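PDB 1G0D: protein-glutamine gamma-glutamyltransferase 2 from Pagrus major, which catalyses the calcium-dependent cross-linking of proteins by joining peptide-bound glutamine to the amino group of lysine or to other primary amines. Local coordinates for residues T290-D301 with S327-S337; H416-S424 with D435-E444. One frame throughout, in Å; residues are numbered along the deposited sequence.

Contact 1 (T290-D301 with S327-S337). With SO4 (sulfate ion), chain B.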
# COMPACT_ATOMS: atom_id res chain seq x y z
N THR A 290 -0.11 -0.09 10.29
CA THR A 290 -0.67 -0.10 8.91
C THR A 290 -0.43 -1.38 8.08
O THR A 290 0.62 -2.03 8.19
CB THR A 290 -0.08 1.16 8.15
OG1 THR A 290 -0.40 2.35 8.88
CG2 THR A 290 -0.60 1.28 6.73
N ARG A 291 -1.39 -1.76 7.26
CA ARG A 291 -1.18 -2.92 6.39
C ARG A 291 -1.87 -2.73 5.05
O ARG A 291 -3.03 -2.31 4.98
CB ARG A 291 -1.72 -4.19 7.01
CG ARG A 291 -3.10 -4.05 7.59
CD ARG A 291 -3.59 -5.38 8.08
NE ARG A 291 -4.97 -5.28 8.51
CZ ARG A 291 -5.61 -6.23 9.17
NH1 ARG A 291 -4.99 -7.36 9.49
NH2 ARG A 291 -6.88 -6.04 9.50
N PRO A 292 -1.15 -2.99 3.95
CA PRO A 292 -1.77 -2.84 2.64
C PRO A 292 -2.82 -3.89 2.38
O PRO A 292 -2.51 -5.09 2.47
CB PRO A 292 -0.60 -2.99 1.67
CG PRO A 292 0.59 -2.75 2.51
CD PRO A 292 0.26 -3.36 3.83
N ILE A 293 -4.05 -3.47 2.08
CA ILE A 293 -5.07 -4.46 1.76
C ILE A 293 -5.44 -4.39 0.26
O ILE A 293 -5.45 -3.31 -0.33
CB ILE A 293 -6.34 -4.37 2.65
CG1 ILE A 293 -7.32 -3.49 2.00
CG2 ILE A 293 -6.07 -3.97 4.08
CD1 ILE A 293 -8.48 -4.35 1.79
N THR A 294 -5.68 -5.56 -0.36
CA THR A 294 -6.03 -5.65 -1.79
C THR A 294 -7.45 -6.17 -2.00
O THR A 294 -7.86 -7.15 -1.39
CB THR A 294 -5.07 -6.59 -2.55
OG1 THR A 294 -3.74 -6.09 -2.45
CG2 THR A 294 -5.38 -6.60 -3.98
N ASN A 295 -8.20 -5.53 -2.88
CA ASN A 295 -9.58 -5.93 -3.15
C ASN A 295 -9.66 -6.52 -4.53
O ASN A 295 -9.16 -5.90 -5.47
CB ASN A 295 -10.45 -4.69 -3.12
CG ASN A 295 -11.90 -5.01 -3.21
OD1 ASN A 295 -12.34 -6.07 -2.78
ND2 ASN A 295 -12.69 -4.08 -3.77
N PHE A 296 -10.24 -7.69 -4.69
CA PHE A 296 -10.33 -8.23 -6.05
C PHE A 296 -11.75 -7.94 -6.58
O PHE A 296 -12.71 -8.01 -5.83
CB PHE A 296 -9.98 -9.71 -6.05
CG PHE A 296 -8.50 -9.97 -5.81
CD1 PHE A 296 -7.58 -9.89 -6.86
CD2 PHE A 296 -8.02 -10.27 -4.54
CE1 PHE A 296 -6.21 -10.10 -6.65
CE2 PHE A 296 -6.63 -10.49 -4.32
CZ PHE A 296 -5.73 -10.40 -5.38
N ALA A 297 -11.86 -7.58 -7.86
CA ALA A 297 -13.15 -7.18 -8.44
C ALA A 297 -13.54 -5.89 -7.68
O ALA A 297 -14.48 -5.85 -6.88
CB ALA A 297 -14.21 -8.30 -8.26
N SER A 298 -12.78 -4.84 -7.95
CA SER A 298 -12.97 -3.57 -7.30
C SER A 298 -13.89 -2.59 -7.97
O SER A 298 -13.62 -2.13 -9.05
CB SER A 298 -11.63 -2.89 -7.15
OG SER A 298 -11.31 -2.78 -5.79
N ALA A 299 -14.98 -2.23 -7.31
CA ALA A 299 -15.88 -1.24 -7.89
C ALA A 299 -15.36 0.19 -7.70
O ALA A 299 -16.08 1.09 -7.24
CB ALA A 299 -17.24 -1.37 -7.28
N HIS A 300 -14.11 0.43 -8.10
CA HIS A 300 -13.53 1.76 -7.98
C HIS A 300 -14.16 2.78 -8.94
O HIS A 300 -14.41 3.94 -8.59
CB HIS A 300 -12.05 1.72 -8.28
CG HIS A 300 -11.36 2.99 -7.95
ND1 HIS A 300 -11.31 3.50 -6.67
CD2 HIS A 300 -10.70 3.88 -8.73
CE1 HIS A 300 -10.66 4.65 -6.68
NE2 HIS A 300 -10.28 4.90 -7.92
N ASP A 301 -14.34 2.31 -10.17
CA ASP A 301 -14.89 3.00 -11.34
C ASP A 301 -16.25 3.68 -11.19
O ASP A 301 -16.53 4.70 -11.80
CB ASP A 301 -15.05 1.97 -12.44
CG ASP A 301 -15.78 0.70 -11.92
OD1 ASP A 301 -15.10 -0.15 -11.32
OD2 ASP A 301 -17.02 0.55 -12.11
N SER A 327 -15.87 -1.91 -16.70
CA SER A 327 -16.28 -2.17 -15.34
C SER A 327 -15.17 -2.33 -14.30
O SER A 327 -14.07 -1.74 -14.41
CB SER A 327 -17.15 -3.42 -15.31
OG SER A 327 -18.29 -3.19 -14.53
N SER A 328 -15.50 -3.12 -13.29
CA SER A 328 -14.64 -3.37 -12.14
C SER A 328 -13.22 -3.74 -12.44
O SER A 328 -12.94 -4.52 -13.34
CB SER A 328 -15.27 -4.47 -11.28
OG SER A 328 -16.62 -4.14 -10.95
N TRP A 329 -12.33 -3.16 -11.64
CA TRP A 329 -10.89 -3.41 -11.76
C TRP A 329 -10.56 -4.85 -11.40
O TRP A 329 -11.28 -5.47 -10.61
CB TRP A 329 -10.16 -2.47 -10.82
CG TRP A 329 -10.25 -1.03 -11.19
CD1 TRP A 329 -11.22 -0.43 -11.95
CD2 TRP A 329 -9.32 0.00 -10.81
NE1 TRP A 329 -10.94 0.93 -12.07
CE2 TRP A 329 -9.79 1.21 -11.38
CE3 TRP A 329 -8.14 0.03 -10.05
CZ2 TRP A 329 -9.11 2.43 -11.19
CZ3 TRP A 329 -7.46 1.24 -9.87
CH2 TRP A 329 -7.95 2.42 -10.44
N ASN A 330 -9.46 -5.39 -11.93
CA ASN A 330 -9.08 -6.77 -11.61
C ASN A 330 -8.78 -6.86 -10.09
O ASN A 330 -9.03 -7.89 -9.44
CB ASN A 330 -7.85 -7.21 -12.40
CG ASN A 330 -8.18 -7.58 -13.84
OD1 ASN A 330 -9.31 -7.43 -14.31
ND2 ASN A 330 -7.17 -8.08 -14.56
N PHE A 331 -8.23 -5.77 -9.55
CA PHE A 331 -7.94 -5.66 -8.12
C PHE A 331 -7.63 -4.21 -7.87
O PHE A 331 -7.44 -3.43 -8.79
CB PHE A 331 -6.75 -6.55 -7.69
CG PHE A 331 -5.39 -6.02 -8.09
CD1 PHE A 331 -4.77 -6.44 -9.27
CD2 PHE A 331 -4.76 -5.06 -7.32
CE1 PHE A 331 -3.53 -5.92 -9.68
CE2 PHE A 331 -3.51 -4.52 -7.72
CZ PHE A 331 -2.90 -4.95 -8.90
N HIS A 332 -7.64 -3.83 -6.61
CA HIS A 332 -7.34 -2.47 -6.26
C HIS A 332 -6.86 -2.52 -4.83
O HIS A 332 -7.44 -3.21 -4.00
CB HIS A 332 -8.57 -1.59 -6.33
CG HIS A 332 -8.35 -0.22 -5.78
ND1 HIS A 332 -7.25 0.55 -6.11
CD2 HIS A 332 -9.11 0.55 -4.95
CE1 HIS A 332 -7.33 1.73 -5.51
NE2 HIS A 332 -8.45 1.75 -4.81
N CYS A 333 -5.81 -1.76 -4.56
CA CYS A 333 -5.21 -1.70 -3.26
C CYS A 333 -5.39 -0.40 -2.47
O CYS A 333 -5.49 0.70 -3.03
CB CYS A 333 -3.71 -1.94 -3.41
SG CYS A 333 -3.22 -3.41 -4.25
N TRP A 334 -5.43 -0.53 -1.15
CA TRP A 334 -5.47 0.61 -0.26
C TRP A 334 -4.75 0.20 1.03
O TRP A 334 -4.04 -0.81 1.10
CB TRP A 334 -6.91 1.12 0.01
CG TRP A 334 -7.86 0.15 0.63
CD1 TRP A 334 -7.98 -0.14 1.96
CD2 TRP A 334 -8.86 -0.63 -0.05
NE1 TRP A 334 -8.99 -1.07 2.15
CE2 TRP A 334 -9.54 -1.38 0.94
CE3 TRP A 334 -9.24 -0.77 -1.39
CZ2 TRP A 334 -10.58 -2.25 0.62
CZ3 TRP A 334 -10.28 -1.65 -1.70
CH2 TRP A 334 -10.93 -2.38 -0.70
N VAL A 335 -4.94 0.96 2.08
CA VAL A 335 -4.24 0.68 3.30
C VAL A 335 -5.20 0.78 4.48
O VAL A 335 -6.16 1.52 4.42
CB VAL A 335 -3.09 1.69 3.34
CG1 VAL A 335 -3.15 2.60 4.53
CG2 VAL A 335 -1.84 0.96 3.19
N GLU A 336 -4.97 -0.01 5.52
CA GLU A 336 -5.79 0.02 6.73
C GLU A 336 -4.86 0.53 7.85
O GLU A 336 -3.75 0.02 7.98
CB GLU A 336 -6.25 -1.39 7.08
CG GLU A 336 -7.74 -1.62 7.02
CD GLU A 336 -8.08 -3.08 7.12
OE1 GLU A 336 -7.42 -3.82 7.86
OE2 GLU A 336 -9.02 -3.51 6.43
N SER A 337 -5.29 1.53 8.62
CA SER A 337 -4.46 2.04 9.73
C SER A 337 -5.21 1.88 11.04
O SER A 337 -6.39 2.16 11.11
CB SER A 337 -4.11 3.52 9.55
OG SER A 337 -3.12 3.73 8.56
S SO4 B . -7.32 -8.23 12.59
O1 SO4 B . -8.43 -7.46 12.28
O2 SO4 B . -6.41 -7.40 13.30
O3 SO4 B . -7.83 -9.13 13.51
O4 SO4 B . -6.84 -8.91 11.42
O HOH W 1 -19.25 -0.80 -13.60
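Strands 290-295 and 331-337 form an antiparallel pair in the catalytic domain, the second carrying the active-site His332. Paired backbone bonds fix the register: Arg291 with Glu336, Ile293 with Trp334 and Asn295 with His332 each exchange two N-H...O bonds, among them Asn295 N to His332 O at 2.7 Å. Beyond the corners at 296-297 and at 330, the pairing resumes with Ser298 and Trp329.

His332 belongs to the Cys-His-Asp catalytic triad: its NE2 bonds Asp355, and its side chain also lies against that of Cys272. It projects on the same face as Trp334 and Asn295, and with CG anti to the backbone N (chi1 171°) its ring comes beside that of His300. The His300 imidazole lies oblique to it, ring centres 4.7 Å apart, and turns an edge to the face of Trp329 with the planes at 66°. In the same pair His300 CB sits over the Trp329 five-membered ring, 4.0 Å from its centroid. Farther along the strand, Ile293 CG1 lies over one face of the Trp334 indole, whose NE1 bonds Tyr440.

At the other end Arg291 meets Glu336 side-on. NE and NH2 both donate to Glu336 OE1, at 2.9 Å and 2.8 Å respectively, with OE1 near the guanidinium plane, so two bonds hold one carboxylate oxygen and limit rotation of the guanidinium. Arg291 NH1 reaches past this salt bridge to O4 of the sulfate, 3.1 Å away. On the opposite face of the sheet from Arg291, Ser337 OG donates to Thr290 OG1 at 3.1 Å, while Thr290 OG1 also bonds Ile288 O.

Contact 2 (H416-S424 with D435-E444). With SO4 (sulfate ion), chain B.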
# COMPACT_ATOMS: atom_id res chain seq x y z
N HIS A 416 -20.12 -15.24 -11.88
CA HIS A 416 -18.72 -14.81 -11.71
C HIS A 416 -18.97 -13.66 -10.73
O HIS A 416 -18.23 -13.42 -9.79
CB HIS A 416 -18.14 -14.26 -13.02
CG HIS A 416 -16.85 -13.51 -12.85
ND1 HIS A 416 -16.70 -12.18 -13.20
CD2 HIS A 416 -15.64 -13.90 -12.38
CE1 HIS A 416 -15.47 -11.79 -12.95
NE2 HIS A 416 -14.80 -12.82 -12.45
N ALA A 417 -20.06 -12.96 -11.02
CA ALA A 417 -20.58 -11.84 -10.26
C ALA A 417 -19.68 -11.15 -9.23
O ALA A 417 -18.47 -11.08 -9.39
CB ALA A 417 -21.86 -12.30 -9.59
N SER A 418 -20.35 -10.60 -8.21
CA SER A 418 -19.79 -9.91 -7.04
C SER A 418 -18.48 -9.12 -7.07
O SER A 418 -17.51 -9.51 -7.72
CB SER A 418 -19.73 -10.91 -5.85
OG SER A 418 -18.77 -10.52 -4.86
N VAL A 419 -18.48 -8.02 -6.33
CA VAL A 419 -17.31 -7.17 -6.19
C VAL A 419 -16.77 -7.49 -4.82
O VAL A 419 -17.45 -8.15 -4.04
CB VAL A 419 -17.64 -5.68 -6.15
CG1 VAL A 419 -17.27 -5.03 -7.43
CG2 VAL A 419 -19.09 -5.50 -5.86
N GLY A 420 -15.56 -7.00 -4.52
CA GLY A 420 -14.94 -7.23 -3.22
C GLY A 420 -14.82 -8.71 -2.96
O GLY A 420 -15.41 -9.26 -2.02
N LYS A 421 -14.01 -9.35 -3.78
CA LYS A 421 -13.91 -10.77 -3.68
C LYS A 421 -12.99 -11.37 -2.65
O LYS A 421 -13.47 -12.00 -1.72
CB LYS A 421 -13.63 -11.37 -5.05
CG LYS A 421 -14.59 -12.48 -5.40
CD LYS A 421 -15.75 -11.97 -6.24
CE LYS A 421 -15.34 -11.85 -7.70
NZ LYS A 421 -16.52 -11.84 -8.59
N ASN A 422 -11.68 -11.22 -2.76
CA ASN A 422 -10.91 -11.90 -1.74
C ASN A 422 -10.02 -10.91 -1.06
O ASN A 422 -8.81 -11.01 -1.13
CB ASN A 422 -10.09 -13.04 -2.36
CG ASN A 422 -10.96 -14.25 -2.76
OD1 ASN A 422 -11.85 -14.66 -2.03
ND2 ASN A 422 -10.69 -14.83 -3.94
N ILE A 423 -10.64 -9.93 -0.43
CA ILE A 423 -9.89 -8.91 0.26
C ILE A 423 -8.74 -9.62 0.98
O ILE A 423 -8.95 -10.53 1.76
CB ILE A 423 -10.83 -8.19 1.23
CG1 ILE A 423 -12.26 -8.33 0.70
CG2 ILE A 423 -10.43 -6.74 1.37
CD1 ILE A 423 -12.97 -7.04 0.41
N SER A 424 -7.52 -9.22 0.67
CA SER A 424 -6.34 -9.87 1.21
C SER A 424 -5.36 -8.91 1.84
O SER A 424 -5.26 -7.76 1.44
CB SER A 424 -5.62 -10.58 0.07
OG SER A 424 -6.38 -11.66 -0.43
N ASP A 435 -7.26 -13.94 4.21
CA ASP A 435 -8.49 -13.41 3.63
C ASP A 435 -9.25 -12.61 4.68
O ASP A 435 -9.80 -13.13 5.63
CB ASP A 435 -9.35 -14.53 3.06
CG ASP A 435 -10.56 -14.00 2.33
OD1 ASP A 435 -11.28 -13.18 2.93
OD2 ASP A 435 -10.78 -14.39 1.16
N VAL A 436 -9.30 -11.32 4.45
CA VAL A 436 -9.89 -10.37 5.36
C VAL A 436 -11.30 -9.90 4.94
O VAL A 436 -11.89 -9.00 5.52
CB VAL A 436 -8.79 -9.25 5.48
CG1 VAL A 436 -9.23 -7.99 4.94
CG2 VAL A 436 -8.33 -9.14 6.86
N THR A 437 -11.89 -10.59 3.97
CA THR A 437 -13.21 -10.20 3.44
C THR A 437 -14.29 -10.01 4.47
O THR A 437 -14.98 -8.99 4.51
CB THR A 437 -13.71 -11.19 2.34
OG1 THR A 437 -12.61 -11.59 1.49
CG2 THR A 437 -14.78 -10.54 1.46
N LEU A 438 -14.46 -10.99 5.34
CA LEU A 438 -15.50 -10.85 6.33
C LEU A 438 -15.39 -9.61 7.26
O LEU A 438 -16.35 -9.27 7.92
CB LEU A 438 -15.59 -12.14 7.13
CG LEU A 438 -16.78 -12.09 8.07
CD1 LEU A 438 -18.06 -12.25 7.32
CD2 LEU A 438 -16.65 -13.19 9.08
N HIS A 439 -14.23 -8.95 7.33
CA HIS A 439 -14.09 -7.74 8.18
C HIS A 439 -14.89 -6.66 7.48
O HIS A 439 -15.32 -5.67 8.08
CB HIS A 439 -12.67 -7.16 8.20
CG HIS A 439 -11.63 -8.03 8.81
ND1 HIS A 439 -11.88 -9.27 9.34
CD2 HIS A 439 -10.29 -7.82 8.96
CE1 HIS A 439 -10.76 -9.80 9.80
NE2 HIS A 439 -9.78 -8.93 9.58
N TYR A 440 -14.99 -6.82 6.16
CA TYR A 440 -15.67 -5.85 5.32
C TYR A 440 -17.09 -6.17 5.05
O TYR A 440 -17.90 -5.26 5.00
CB TYR A 440 -14.96 -5.67 3.99
CG TYR A 440 -13.70 -4.87 4.15
CD1 TYR A 440 -12.47 -5.49 4.34
CD2 TYR A 440 -13.74 -3.49 4.09
CE1 TYR A 440 -11.31 -4.76 4.46
CE2 TYR A 440 -12.59 -2.73 4.21
CZ TYR A 440 -11.37 -3.37 4.39
OH TYR A 440 -10.23 -2.61 4.47
N LYS A 441 -17.41 -7.44 4.87
CA LYS A 441 -18.80 -7.72 4.57
C LYS A 441 -19.38 -9.03 5.04
O LYS A 441 -18.70 -10.03 5.13
CB LYS A 441 -19.04 -7.57 3.06
CG LYS A 441 -17.92 -8.04 2.17
CD LYS A 441 -17.97 -7.29 0.88
CE LYS A 441 -18.33 -8.22 -0.27
NZ LYS A 441 -19.42 -7.60 -1.09
N TYR A 442 -20.67 -9.00 5.34
CA TYR A 442 -21.35 -10.18 5.80
C TYR A 442 -21.39 -11.11 4.63
O TYR A 442 -21.42 -10.67 3.50
CB TYR A 442 -22.73 -9.79 6.23
CG TYR A 442 -22.67 -9.17 7.59
CD1 TYR A 442 -22.40 -9.97 8.70
CD2 TYR A 442 -22.93 -7.83 7.79
CE1 TYR A 442 -22.41 -9.44 9.97
CE2 TYR A 442 -22.93 -7.29 9.05
CZ TYR A 442 -22.68 -8.11 10.15
OH TYR A 442 -22.67 -7.60 11.43
N PRO A 443 -21.40 -12.42 4.88
CA PRO A 443 -21.41 -13.39 3.78
C PRO A 443 -22.57 -13.14 2.85
O PRO A 443 -23.64 -12.73 3.27
CB PRO A 443 -21.48 -14.74 4.47
CG PRO A 443 -21.85 -14.45 5.88
CD PRO A 443 -21.43 -13.07 6.19
N GLU A 444 -22.32 -13.39 1.57
CA GLU A 444 -23.28 -13.19 0.52
C GLU A 444 -24.59 -13.94 0.75
O GLU A 444 -24.58 -15.14 0.97
CB GLU A 444 -22.66 -13.68 -0.76
CG GLU A 444 -23.27 -13.14 -1.98
CD GLU A 444 -22.64 -13.81 -3.15
OE1 GLU A 444 -21.40 -13.67 -3.28
OE2 GLU A 444 -23.35 -14.49 -3.93
S SO4 B . -7.32 -8.23 12.59
O1 SO4 B . -8.43 -7.46 12.28
O2 SO4 B . -6.41 -7.40 13.30
O3 SO4 B . -7.83 -9.13 13.51
O4 SO4 B . -6.84 -8.91 11.42
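Ile423 reaches from the loop that follows strand 409-414 onto the short, weakly bonded helix 437-440, and it has more of its surface covered than any other residue of the contact. CB lies 3.8 Å from Thr437 CA. From there the two branches part: CG1 meets Thr437, 3.4 Å from CG2 of that residue and equally near its OG1, and CD1 continues past the same methyl. CG2 takes the other direction, 3.8 Å from Tyr440 CE1 in an oblique approach to the ring, with Val436 CG1 also beside it. The two side chains of Ile423 and Thr437 cross at about a right angle.

Beside this side-chain packing the backbones join through one hydrogen bond, Val436 N donating to Ile423 O over 2.8 Å at 155°, next to the antiparallel pairing of Ser424 with Asp435. Asp435 forms an Asx turn just ahead of the short helical turn. Its CG is anti to the backbone N (chi1 -174°), an orientation that brings OD1 to Thr437, where it accepts from both N, at 2.9 Å, and OG1, at 2.5 Å. An alanine at Asp435 is likely to leave Thr437 N and OG1 without this shared acceptor, and Thr437 OG1 freer to turn against Ile423.

Farther along, Lys441 bends at chi3 and chi4 to bring CE within 3.6 Å of Gly420 O, while its ammonium bonds Val394 O and Asn395 OD1. Asn395 and Glu444 are probably calcium ligands. Side-chain packing and the Asp435 carboxylate thus hold the chain entering this turn, and if Asn395 binds calcium as in related enzymes, the lysine ammonium may have to give way or share its OD1.

The centres of contact 1 and contact 2 lie about 11 Å apart, and the two come in series along the chain: 290-301 and 327-337 pair before 416-424 and 435-444 meet. Contact 1 belongs to a four-stranded antiparallel sheet with 290-298 at its edge, and the loop 416-424 runs along that edge. Evidence for the join is direct: Phe296 O is 2.8 Å from Lys421 N and Glu336 OE2 is 2.5 Å from Tyr440 OH, both probable hydrogen bonds. One sulfate touches both contacts, through Arg291 and, weakly, His439. The catalytic histidine's strand pair is thereby connected to a region holding Glu444, a probable calcium ligand.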